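Local coordinates for protein glucoamylase (Thermoanaerobacterium thermosaccharolyticum, PDB 1LF6) that hydrolyses terminal alpha-1,4-linked glucose residues one after another from the non-reducing ends of glucan chains, probably releasing beta-D-glucose, at residues 499-504 with 556-561; 484-489 with 549-554; 157-160 with 165-168; 60-65 with 70-75. One frame throughout, in Å; residues are numbered along the deposited sequence.

Contact 1. Residues 499-504 with 556-561; sequences GQYYIR and LKVVDS
This is a buried, purely apolar strand-on-helix contact in which Val-558, on helix 550-562, lies against the ring of Tyr-501 on the short strand 501-502. No hydrogen bond crosses it, and the backbones stay 7.2 Å apart at their nearest CA atoms, those of Tyr-501 and Val-558. The two methyls of the valine divide the work. CG1 stands over the middle of one ring face as a CH-pi contact, 4.3 Å from the centroid of Tyr-501 and only 7° off the ring normal. CG2 reaches the rim, meeting Tyr-501 CD1 at 3.5 Å. The tyrosine takes a chi1 of 49°, with CG held between its backbone N and carbonyl carbon, which turns the ring face to the helix.

Within the catalytic (alpha/alpha) barrel domain of family GH15, strand 501-502 pairs with strand 490-491 in a two-stranded antiparallel ribbon, so Tyr-501 packs that ribbon on the side of helix 550-562. The polar end of the ring is held separately: its OH hydrogen-bonds with Lys-529 O and Leu-496 N. Leu-496 also packs on Val-558, while Tyr-501 touches Pro-495, Val-532 and Thr-555.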
loop_
_atom_site.group_PDB
_atom_site.type_symbol
_atom_site.label_atom_id
_atom_site.label_comp_id
_atom_site.label_asym_id
_atom_site.label_seq_id
_atom_site.Cartn_x
_atom_site.Cartn_y
_atom_site.Cartn_z
ATOM N N GLY A 499 -1.723 -29.919 23.404
ATOM C CA GLY A 499 -1.909 -30.721 22.201
ATOM C C GLY A 499 -3.234 -30.583 21.464
ATOM O O GLY A 499 -3.468 -31.272 20.474
ATOM N N GLN A 500 -4.091 -29.682 21.929
ATOM C CA GLN A 500 -5.399 -29.468 21.324
ATOM C C GLN A 500 -5.513 -28.058 20.755
ATOM O O GLN A 500 -5.470 -27.078 21.506
ATOM C CB GLN A 500 -6.484 -29.676 22.375
ATOM C CG GLN A 500 -6.537 -31.091 22.936
ATOM C CD GLN A 500 -7.093 -31.132 24.345
ATOM O OE1 GLN A 500 -6.343 -31.074 25.323
ATOM N NE2 GLN A 500 -8.413 -31.212 24.461
ATOM N N TYR A 501 -5.667 -27.959 19.436
ATOM C CA TYR A 501 -5.769 -26.657 18.769
ATOM C C TYR A 501 -5.927 -26.766 17.256
ATOM O O TYR A 501 -5.587 -27.788 16.657
ATOM C CB TYR A 501 -4.513 -25.827 19.057
ATOM C CG TYR A 501 -3.202 -26.565 18.817
ATOM C CD1 TYR A 501 -2.592 -27.296 19.838
ATOM C CD2 TYR A 501 -2.564 -26.519 17.570
ATOM C CE1 TYR A 501 -1.377 -27.956 19.631
ATOM C CE2 TYR A 501 -1.351 -27.178 17.354
ATOM C CZ TYR A 501 -0.761 -27.891 18.394
ATOM O OH TYR A 501 0.461 -28.501 18.213
ATOM N N TYR A 502 -6.456 -25.712 16.640
ATOM C CA TYR A 502 -6.575 -25.679 15.188
ATOM C C TYR A 502 -5.154 -25.437 14.695
ATOM O O TYR A 502 -4.424 -24.628 15.277
ATOM C CB TYR A 502 -7.445 -24.510 14.709
ATOM C CG TYR A 502 -8.932 -24.678 14.945
ATOM C CD1 TYR A 502 -9.588 -23.955 15.939
ATOM C CD2 TYR A 502 -9.680 -25.572 14.179
ATOM C CE1 TYR A 502 -10.956 -24.120 16.170
ATOM C CE2 TYR A 502 -11.044 -25.749 14.401
ATOM C CZ TYR A 502 -11.676 -25.020 15.402
ATOM O OH TYR A 502 -13.018 -25.229 15.647
ATOM N N ILE A 503 -4.747 -26.136 13.640
ATOM C CA ILE A 503 -3.414 -25.927 13.107
ATOM C C ILE A 503 -3.526 -24.960 11.936
ATOM O O ILE A 503 -4.629 -24.628 11.512
ATOM C CB ILE A 503 -2.766 -27.256 12.643
ATOM C CG1 ILE A 503 -3.561 -27.887 11.491
ATOM C CG2 ILE A 503 -2.682 -28.207 13.825
ATOM C CD1 ILE A 503 -3.006 -29.260 11.031
ATOM N N ARG A 504 -2.394 -24.495 11.420
ATOM C CA ARG A 504 -2.415 -23.568 10.301
ATOM C C ARG A 504 -3.092 -24.199 9.090
ATOM O O ARG A 504 -3.990 -23.610 8.481
ATOM C CB ARG A 504 -0.998 -23.152 9.909
ATOM C CG ARG A 504 -0.979 -22.217 8.707
ATOM C CD ARG A 504 0.421 -21.857 8.256
ATOM N NE ARG A 504 0.394 -21.102 7.001
ATOM C CZ ARG A 504 1.455 -20.878 6.233
ATOM N NH1 ARG A 504 1.325 -20.183 5.108
ATOM N NH2 ARG A 504 2.644 -21.355 6.586
ATOM N N LEU A 556 -6.158 -20.353 21.069
ATOM C CA LEU A 556 -5.688 -19.063 21.551
ATOM C C LEU A 556 -4.504 -19.243 22.511
ATOM O O LEU A 556 -3.522 -18.499 22.451
ATOM C CB LEU A 556 -6.840 -18.347 22.261
ATOM C CG LEU A 556 -7.340 -16.988 21.766
ATOM C CD1 LEU A 556 -7.387 -16.936 20.258
ATOM C CD2 LEU A 556 -8.726 -16.732 22.355
ATOM N N LYS A 557 -4.603 -20.236 23.395
ATOM C CA LYS A 557 -3.542 -20.506 24.364
ATOM C C LYS A 557 -2.233 -20.858 23.677
ATOM O O LYS A 557 -1.172 -20.374 24.065
ATOM C CB LYS A 557 -3.929 -21.660 25.294
ATOM C CG LYS A 557 -5.190 -21.433 26.103
ATOM C CD LYS A 557 -5.361 -22.533 27.147
ATOM C CE LYS A 557 -6.731 -22.477 27.795
ATOM N NZ LYS A 557 -7.814 -22.791 26.817
ATOM N N VAL A 558 -2.310 -21.709 22.660
ATOM C CA VAL A 558 -1.122 -22.123 21.930
ATOM C C VAL A 558 -0.554 -20.979 21.097
ATOM O O VAL A 558 0.666 -20.790 21.025
ATOM C CB VAL A 558 -1.439 -23.326 21.012
ATOM C CG1 VAL A 558 -0.220 -23.703 20.205
ATOM C CG2 VAL A 558 -1.900 -24.507 21.855
ATOM N N VAL A 559 -1.438 -20.216 20.462
ATOM C CA VAL A 559 -1.008 -19.088 19.652
ATOM C C VAL A 559 -0.291 -18.031 20.496
ATOM O O VAL A 559 0.779 -17.558 20.120
ATOM C CB VAL A 559 -2.208 -18.437 18.932
ATOM C CG1 VAL A 559 -1.812 -17.089 18.358
ATOM C CG2 VAL A 559 -2.693 -19.361 17.821
ATOM N N ASP A 560 -0.873 -17.660 21.633
ATOM C CA ASP A 560 -0.248 -16.652 22.480
ATOM C C ASP A 560 1.035 -17.135 23.156
ATOM O O ASP A 560 1.907 -16.333 23.494
ATOM C CB ASP A 560 -1.238 -16.145 23.530
ATOM C CG ASP A 560 -2.356 -15.314 22.915
ATOM O OD1 ASP A 560 -2.203 -14.909 21.743
ATOM O OD2 ASP A 560 -3.364 -15.057 23.601
ATOM N N SER A 561 1.158 -18.445 23.341
ATOM C CA SER A 561 2.351 -19.006 23.972
ATOM C C SER A 561 3.493 -19.149 22.975
ATOM O O SER A 561 4.651 -19.231 23.362
ATOM C CB SER A 561 2.048 -20.387 24.562
ATOM O OG SER A 561 1.047 -20.296 25.554
#

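Contact 2. Residues 484-489 with 549-554; sequences LIDNLT and DPKILN
Asp-486 has CG anti to its carbonyl carbon (chi1 -71°), and Lys-551 starts the same way, runs extended through its middle torsions and bends at its last, bringing carboxylate and amine together between two helices of the (alpha/alpha) barrel domain. Helix 468-489 is near its C-terminal end here, and helix 550-562 is in its first turn. The evidence for the contact is narrow: only these two side chains come within 4.5 Å across the segments. Asp-486 OD1 lies alongside the bend of the lysine, 3.2 Å from Lys-551 CE, and completes a rather long salt bridge of 3.4 Å to Lys-551 NZ. The lysine also makes a cation-pi contact with Tyr-490.

The other oxygen of the aspartate has partners outside the two segments. Asp-486 OD2 accepts a hydrogen bond from Tyr-502 OH and forms a salt bridge with Lys-545, so the two lysines probably favour a charged carboxylate at this partly exposed site.

A second connection runs through Asp-549, the N-cap of helix 550-562. Its OD2 accepts from Lys-551 N at 2.8 Å, with an N-H...O angle of 166°; the N-H arrives on the anti side of the carboxylate, 31° out of its plane. Asp-549 OD1 lies 5.2 Å from Asp-486 OD1, two like charges that one water bridges. This water donates to both oxygens, at 2.7 Å to Asp-486 OD1 and 2.6 Å to Asp-549 OD1.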
loop_
_atom_site.group_PDB
_atom_site.type_symbol
_atom_site.label_atom_id
_atom_site.label_comp_id
_atom_site.label_asym_id
_atom_site.label_seq_id
_atom_site.Cartn_x
_atom_site.Cartn_y
_atom_site.Cartn_z
ATOM N N LEU A 484 -17.279 -30.250 9.034
ATOM C CA LEU A 484 -15.997 -30.924 8.830
ATOM C C LEU A 484 -14.763 -30.113 9.221
ATOM O O LEU A 484 -13.667 -30.664 9.326
ATOM C CB LEU A 484 -15.866 -31.352 7.369
ATOM C CG LEU A 484 -16.897 -32.380 6.896
ATOM C CD1 LEU A 484 -16.675 -32.681 5.432
ATOM C CD2 LEU A 484 -16.785 -33.650 7.734
ATOM N N ILE A 485 -14.938 -28.810 9.428
ATOM C CA ILE A 485 -13.825 -27.947 9.799
ATOM C C ILE A 485 -13.006 -28.549 10.938
ATOM O O ILE A 485 -11.785 -28.678 10.833
ATOM C CB ILE A 485 -14.325 -26.537 10.214
ATOM C CG1 ILE A 485 -14.843 -25.788 8.984
ATOM C CG2 ILE A 485 -13.196 -25.744 10.884
ATOM C CD1 ILE A 485 -15.412 -24.419 9.296
ATOM N N ASP A 486 -13.683 -28.937 12.013
ATOM C CA ASP A 486 -13.006 -29.510 13.166
ATOM C C ASP A 486 -12.297 -30.809 12.843
ATOM O O ASP A 486 -11.133 -30.987 13.188
ATOM C CB ASP A 486 -14.001 -29.737 14.308
ATOM C CG ASP A 486 -14.466 -28.440 14.935
ATOM O OD1 ASP A 486 -15.267 -28.489 15.890
ATOM O OD2 ASP A 486 -14.021 -27.368 14.470
ATOM N N ASN A 487 -12.986 -31.723 12.174
ATOM C CA ASN A 487 -12.362 -32.999 11.856
ATOM C C ASN A 487 -11.196 -32.886 10.890
ATOM O O ASN A 487 -10.319 -33.743 10.880
ATOM C CB ASN A 487 -13.406 -33.982 11.328
ATOM C CG ASN A 487 -14.103 -34.740 12.454
ATOM O OD1 ASN A 487 -14.317 -34.203 13.544
ATOM N ND2 ASN A 487 -14.471 -35.985 12.189
ATOM N N LEU A 488 -11.160 -31.820 10.100
ATOM C CA LEU A 488 -10.068 -31.651 9.150
ATOM C C LEU A 488 -8.917 -30.762 9.620
ATOM O O LEU A 488 -7.788 -30.931 9.164
ATOM C CB LEU A 488 -10.602 -31.100 7.825
ATOM C CG LEU A 488 -11.476 -32.043 6.993
ATOM C CD1 LEU A 488 -12.073 -31.292 5.818
ATOM C CD2 LEU A 488 -10.642 -33.211 6.505
ATOM N N THR A 489 -9.173 -29.842 10.546
ATOM C CA THR A 489 -8.119 -28.915 10.955
ATOM C C THR A 489 -7.780 -28.833 12.439
ATOM O O THR A 489 -6.780 -28.222 12.814
ATOM C CB THR A 489 -8.457 -27.487 10.469
ATOM O OG1 THR A 489 -9.593 -26.996 11.188
ATOM C CG2 THR A 489 -8.793 -27.491 8.984
ATOM N N ASP A 549 -16.163 -20.857 21.834
ATOM C CA ASP A 549 -16.027 -22.278 21.533
ATOM C C ASP A 549 -14.721 -22.744 22.181
ATOM O O ASP A 549 -13.663 -22.170 21.932
ATOM C CB ASP A 549 -15.979 -22.479 20.016
ATOM C CG ASP A 549 -15.939 -23.939 19.614
ATOM O OD1 ASP A 549 -16.554 -24.285 18.584
ATOM O OD2 ASP A 549 -15.289 -24.743 20.315
ATOM N N PRO A 550 -14.777 -23.783 23.029
ATOM C CA PRO A 550 -13.544 -24.257 23.672
ATOM C C PRO A 550 -12.389 -24.584 22.711
ATOM O O PRO A 550 -11.224 -24.533 23.104
ATOM C CB PRO A 550 -14.016 -25.468 24.486
ATOM C CG PRO A 550 -15.257 -25.929 23.748
ATOM C CD PRO A 550 -15.926 -24.632 23.390
ATOM N N LYS A 551 -12.700 -24.910 21.459
ATOM C CA LYS A 551 -11.643 -25.209 20.497
ATOM C C LYS A 551 -10.912 -23.916 20.146
ATOM O O LYS A 551 -9.698 -23.912 19.934
ATOM C CB LYS A 551 -12.217 -25.864 19.235
ATOM C CG LYS A 551 -12.778 -27.269 19.474
ATOM C CD LYS A 551 -13.049 -27.988 18.165
ATOM C CE LYS A 551 -13.471 -29.446 18.380
ATOM N NZ LYS A 551 -14.780 -29.555 19.075
ATOM N N ILE A 552 -11.663 -22.819 20.088
ATOM C CA ILE A 552 -11.091 -21.507 19.801
ATOM C C ILE A 552 -10.203 -21.085 20.973
ATOM O O ILE A 552 -9.077 -20.632 20.778
ATOM C CB ILE A 552 -12.197 -20.436 19.617
ATOM C CG1 ILE A 552 -12.992 -20.724 18.336
ATOM C CG2 ILE A 552 -11.582 -19.033 19.595
ATOM C CD1 ILE A 552 -12.166 -20.663 17.064
ATOM N N LEU A 553 -10.714 -21.235 22.193
ATOM C CA LEU A 553 -9.952 -20.863 23.386
ATOM C C LEU A 553 -8.660 -21.669 23.502
ATOM O O LEU A 553 -7.615 -21.122 23.844
ATOM C CB LEU A 553 -10.811 -21.054 24.645
ATOM C CG LEU A 553 -11.906 -20.009 24.919
ATOM C CD1 LEU A 553 -11.286 -18.623 25.005
ATOM C CD2 LEU A 553 -12.937 -20.031 23.817
ATOM N N ASN A 554 -8.734 -22.965 23.203
ATOM C CA ASN A 554 -7.565 -23.832 23.272
ATOM C C ASN A 554 -6.491 -23.368 22.290
ATOM O O ASN A 554 -5.300 -23.366 22.601
ATOM C CB ASN A 554 -7.946 -25.280 22.938
ATOM C CG ASN A 554 -8.681 -25.979 24.071
ATOM O OD1 ASN A 554 -9.254 -27.054 23.880
ATOM N ND2 ASN A 554 -8.657 -25.383 25.255
HETATM O O HOH W 1 -16.663 -26.521 17.179
#

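Contact 3. Residues 157-160 with 165-168; sequences PHIK and YNEG
Ile-159 and Asn-166 are the closest backbone pair, their CA atoms 6.7 Å apart, and no main-chain hydrogen bond joins residues 157-160 to 165-168. The gap is spanned by the carboxamide of Asn-166. Its OD1 accepts from Ile-159 N at 2.9 Å, the N-H...O angle being 152°, with the donor in the carbonyl plane and on a lone pair of OD1. The same oxygen rests against the isoleucine side chain, 3.2 Å from Ile-159 CG1.

Pro-157 O lies over the face of the amide, 3.2 Å from Asn-166 CG and nearly equidistant from its oxygen and nitrogen, too poorly angled for a bond to ND2. Instead ND2 donates to Gln-162 O, within the intervening loop. With OD1 and ND2 each engaged, the flip of the amide is defined by its surroundings. A leucine at Asn-166 would probably leave Ile-159 N and Gln-162 O without their mates in this buried place, freeing the loop to shift.

Strand 150-157 belongs to one antiparallel sheet and strand 166-173 to another, so the asparagine bridges the base of a sheet-to-sheet connection in the super beta-sandwich of the N-terminal domain.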
loop_
_atom_site.group_PDB
_atom_site.type_symbol
_atom_site.label_atom_id
_atom_site.label_comp_id
_atom_site.label_asym_id
_atom_site.label_seq_id
_atom_site.Cartn_x
_atom_site.Cartn_y
_atom_site.Cartn_z
ATOM N N PRO A 157 14.222 10.100 -12.704
ATOM C CA PRO A 157 13.088 9.485 -13.388
ATOM C C PRO A 157 13.264 7.992 -13.652
ATOM O O PRO A 157 14.335 7.542 -14.069
ATOM C CB PRO A 157 12.997 10.289 -14.677
ATOM C CG PRO A 157 14.430 10.566 -14.981
ATOM C CD PRO A 157 14.995 10.951 -13.628
ATOM N N HIS A 158 12.204 7.233 -13.383
ATOM C CA HIS A 158 12.171 5.793 -13.631
ATOM C C HIS A 158 10.867 5.567 -14.373
ATOM O O HIS A 158 9.983 4.858 -13.894
ATOM C CB HIS A 158 12.148 5.000 -12.326
ATOM C CG HIS A 158 13.489 4.855 -11.681
ATOM N ND1 HIS A 158 13.775 3.851 -10.784
ATOM C CD2 HIS A 158 14.618 5.596 -11.792
ATOM C CE1 HIS A 158 15.021 3.977 -10.367
ATOM N NE2 HIS A 158 15.556 5.029 -10.964
ATOM N N ILE A 159 10.756 6.184 -15.543
ATOM C CA ILE A 159 9.545 6.101 -16.340
ATOM C C ILE A 159 9.097 4.685 -16.660
ATOM O O ILE A 159 9.897 3.824 -17.043
ATOM C CB ILE A 159 9.705 6.922 -17.634
ATOM C CG1 ILE A 159 10.127 8.346 -17.264
ATOM C CG2 ILE A 159 8.388 6.954 -18.414
ATOM C CD1 ILE A 159 10.552 9.185 -18.440
ATOM N N LYS A 160 7.800 4.459 -16.488
ATOM C CA LYS A 160 7.183 3.163 -16.723
ATOM C C LYS A 160 7.838 2.019 -15.954
ATOM O O LYS A 160 8.204 0.994 -16.525
ATOM C CB LYS A 160 7.143 2.845 -18.217
ATOM C CG LYS A 160 6.011 3.542 -18.951
ATOM C CD LYS A 160 5.677 2.816 -20.246
ATOM C CE LYS A 160 4.335 3.256 -20.793
ATOM N NZ LYS A 160 3.922 2.427 -21.961
ATOM N N TYR A 165 17.535 3.039 -19.155
ATOM C CA TYR A 165 17.131 3.590 -20.442
ATOM C C TYR A 165 16.104 4.721 -20.376
ATOM O O TYR A 165 15.120 4.725 -21.117
ATOM C CB TYR A 165 16.604 2.476 -21.349
ATOM C CG TYR A 165 16.855 2.728 -22.818
ATOM C CD1 TYR A 165 18.147 2.662 -23.346
ATOM C CD2 TYR A 165 15.805 3.033 -23.684
ATOM C CE1 TYR A 165 18.384 2.895 -24.703
ATOM C CE2 TYR A 165 16.030 3.268 -25.039
ATOM C CZ TYR A 165 17.322 3.196 -25.541
ATOM O OH TYR A 165 17.543 3.432 -26.877
ATOM N N ASN A 166 16.333 5.675 -19.485
ATOM C CA ASN A 166 15.455 6.834 -19.366
ATOM C C ASN A 166 16.103 7.940 -20.195
ATOM O O ASN A 166 17.260 8.291 -19.966
ATOM C CB ASN A 166 15.345 7.277 -17.904
ATOM C CG ASN A 166 14.232 6.560 -17.154
ATOM O OD1 ASN A 166 13.091 7.022 -17.125
ATOM N ND2 ASN A 166 14.560 5.419 -16.557
ATOM N N GLU A 167 15.367 8.475 -21.162
ATOM C CA GLU A 167 15.894 9.530 -22.016
ATOM C C GLU A 167 15.652 10.898 -21.397
ATOM O O GLU A 167 14.508 11.287 -21.163
ATOM C CB GLU A 167 15.241 9.476 -23.398
ATOM C CG GLU A 167 15.919 10.364 -24.438
ATOM C CD GLU A 167 15.224 10.323 -25.785
ATOM O OE1 GLU A 167 14.847 9.218 -26.225
ATOM O OE2 GLU A 167 15.062 11.394 -26.409
ATOM N N GLY A 168 16.733 11.625 -21.131
ATOM C CA GLY A 168 16.611 12.947 -20.547
ATOM C C GLY A 168 17.147 14.032 -21.461
ATOM O O GLY A 168 18.115 13.817 -22.193
#

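Contact 4. Residues 60-65 with 70-75; sequences SEVYYP and ADVKEI
The ring of Tyr-63 overlaps the methyl of Ala-70: CB lies over one face, 4.0 Å from the ring centroid and 29° off its normal, a CH-pi contact. The two form a non-hydrogen-bonded pair of the antiparallel beta hairpin made by strands 58-63 and 70-80, within the super beta-sandwich domain. Chi1 of -58° carries the Tyr-63 ring across its neighbour, with CE1 coming to 3.6 Å from Ala-70 CB.

At its polar end, Tyr-63 OH hydrogen-bonds to NE2 of His-338 in the family 15 catalytic part, so this side chain reaches from the beta-sandwich to the catalytic domain. Replacing Tyr-63 with an alanine is likely to uncover Ala-70 and leave His-338 NE2 without its phenol partner.

On the sheet face carrying the valines, Val-62 and Val-72 lie side by side, CB to CB 3.7 Å. The strand segments meet at 125°, well short of antiparallel, and the second strand turns a corner at Lys-73. Just before it the link is a CA-H...O contact, Glu-61 CA to Val-72 O, at 3.1 Å. Nearer the turn, Asp-71 N donates to Val-62 O at 2.9 Å, the N-H...O nearly straight and the donor almost in line with the C=O bond.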
loop_
_atom_site.group_PDB
_atom_site.type_symbol
_atom_site.label_atom_id
_atom_site.label_comp_id
_atom_site.label_asym_id
_atom_site.label_seq_id
_atom_site.Cartn_x
_atom_site.Cartn_y
_atom_site.Cartn_z
ATOM N N SER A 60 9.191 10.306 -3.010
ATOM C CA SER A 60 9.749 9.057 -3.502
ATOM C C SER A 60 9.018 8.720 -4.805
ATOM O O SER A 60 8.971 9.548 -5.716
ATOM C CB SER A 60 9.592 7.944 -2.454
ATOM O OG SER A 60 8.300 7.932 -1.872
ATOM N N GLU A 61 8.438 7.530 -4.905
ATOM C CA GLU A 61 7.733 7.157 -6.129
ATOM C C GLU A 61 6.550 8.068 -6.463
ATOM O O GLU A 61 5.812 8.508 -5.577
ATOM C CB GLU A 61 7.211 5.718 -6.051
ATOM C CG GLU A 61 8.267 4.627 -6.095
ATOM C CD GLU A 61 8.817 4.278 -4.725
ATOM O OE1 GLU A 61 8.267 4.765 -3.722
ATOM O OE2 GLU A 61 9.797 3.505 -4.657
ATOM N N VAL A 62 6.387 8.352 -7.755
ATOM C CA VAL A 62 5.284 9.169 -8.247
ATOM C C VAL A 62 4.670 8.362 -9.378
ATOM O O VAL A 62 5.385 7.839 -10.237
ATOM C CB VAL A 62 5.759 10.545 -8.784
ATOM C CG1 VAL A 62 4.554 11.380 -9.193
ATOM C CG2 VAL A 62 6.565 11.278 -7.720
ATOM N N TYR A 63 3.348 8.264 -9.382
ATOM C CA TYR A 63 2.638 7.466 -10.377
ATOM C C TYR A 63 1.794 8.252 -11.372
ATOM O O TYR A 63 1.166 9.251 -11.017
ATOM C CB TYR A 63 1.742 6.458 -9.652
ATOM C CG TYR A 63 2.496 5.534 -8.720
ATOM C CD1 TYR A 63 2.702 4.194 -9.051
ATOM C CD2 TYR A 63 3.025 6.004 -7.519
ATOM C CE1 TYR A 63 3.420 3.345 -8.208
ATOM C CE2 TYR A 63 3.746 5.165 -6.670
ATOM C CZ TYR A 63 3.939 3.838 -7.019
ATOM O OH TYR A 63 4.651 3.007 -6.176
ATOM N N TYR A 64 1.774 7.761 -12.610
ATOM C CA TYR A 64 1.015 8.346 -13.711
ATOM C C TYR A 64 1.155 7.458 -14.942
ATOM O O TYR A 64 2.243 6.962 -15.235
ATOM C CB TYR A 64 1.516 9.763 -14.045
ATOM C CG TYR A 64 1.153 10.218 -15.451
ATOM C CD1 TYR A 64 1.953 9.876 -16.542
ATOM C CD2 TYR A 64 -0.012 10.946 -15.696
ATOM C CE1 TYR A 64 1.606 10.244 -17.839
ATOM C CE2 TYR A 64 -0.371 11.322 -16.996
ATOM C CZ TYR A 64 0.445 10.966 -18.060
ATOM O OH TYR A 64 0.107 11.329 -19.345
ATOM N N PRO A 65 0.058 7.252 -15.689
ATOM C CA PRO A 65 -1.289 7.787 -15.466
ATOM C C PRO A 65 -2.177 6.812 -14.697
ATOM O O PRO A 65 -3.369 7.063 -14.508
ATOM C CB PRO A 65 -1.788 8.013 -16.879
ATOM C CG PRO A 65 -1.260 6.797 -17.576
ATOM C CD PRO A 65 0.163 6.677 -17.044
ATOM N N ALA A 70 4.671 3.551 -11.902
ATOM C CA ALA A 70 5.588 4.450 -11.219
ATOM C C ALA A 70 6.505 5.018 -12.295
ATOM O O ALA A 70 6.951 4.296 -13.185
ATOM C CB ALA A 70 6.394 3.693 -10.178
ATOM N N ASP A 71 6.779 6.312 -12.214
ATOM C CA ASP A 71 7.616 6.975 -13.204
ATOM C C ASP A 71 8.786 7.693 -12.566
ATOM O O ASP A 71 9.711 8.122 -13.252
ATOM C CB ASP A 71 6.785 7.996 -13.977
ATOM C CG ASP A 71 5.620 7.371 -14.698
ATOM O OD1 ASP A 71 4.468 7.761 -14.417
ATOM O OD2 ASP A 71 5.854 6.488 -15.550
ATOM N N VAL A 72 8.739 7.823 -11.246
ATOM C CA VAL A 72 9.776 8.527 -10.512
ATOM C C VAL A 72 10.287 7.717 -9.326
ATOM O O VAL A 72 9.520 7.030 -8.655
ATOM C CB VAL A 72 9.227 9.876 -9.993
ATOM C CG1 VAL A 72 10.304 10.628 -9.231
ATOM C CG2 VAL A 72 8.704 10.703 -11.159
ATOM N N LYS A 73 11.587 7.796 -9.070
ATOM C CA LYS A 73 12.166 7.075 -7.949
ATOM C C LYS A 73 12.279 8.039 -6.773
ATOM O O LYS A 73 11.912 7.706 -5.644
ATOM C CB LYS A 73 13.541 6.524 -8.332
ATOM C CG LYS A 73 14.178 5.608 -7.293
ATOM C CD LYS A 73 15.104 6.359 -6.358
ATOM C CE LYS A 73 15.861 5.402 -5.444
ATOM N NZ LYS A 73 16.879 6.104 -4.614
ATOM N N GLU A 74 12.773 9.244 -7.054
ATOM C CA GLU A 74 12.942 10.270 -6.034
ATOM C C GLU A 74 13.118 11.675 -6.597
ATOM O O GLU A 74 13.420 11.864 -7.773
ATOM C CB GLU A 74 14.169 9.990 -5.172
ATOM C CG GLU A 74 14.057 8.851 -4.199
ATOM C CD GLU A 74 15.204 8.872 -3.214
ATOM O OE1 GLU A 74 16.367 8.930 -3.673
ATOM O OE2 GLU A 74 14.946 8.838 -1.987
ATOM N N ILE A 75 12.928 12.650 -5.715
ATOM C CA ILE A 75 13.107 14.067 -6.017
ATOM C C ILE A 75 13.578 14.616 -4.676
ATOM O O ILE A 75 12.778 14.794 -3.755
ATOM C CB ILE A 75 11.791 14.768 -6.407
ATOM C CG1 ILE A 75 11.179 14.106 -7.640
ATOM C CG2 ILE A 75 12.070 16.236 -6.715
ATOM C CD1 ILE A 75 9.827 14.684 -8.045
#

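From the N terminus, contact 4 comes first, closing the short turn between strands 58-63 and 70-80. Contact 3 follows in series and closes the loop from strand 150-157 to strand 166-173. The two touch through Asp-71, whose O and OD2 lie within probable hydrogen-bonding distance of His-158 N and Lys-160 N, so hairpin and inter-sheet loop are joined in the beta-sandwich domain. Far along, in the catalytic domain, contact 2 ties the end of helix 468-489 to the start of helix 550-562, and contact 1 ties strand 501-502 to that same helix. Their segments alternate, so the two cross; Ile-503 N and Thr-489 O, probably hydrogen-bonded, join them. Contacts 1 and 3 have centres about 51 Å apart.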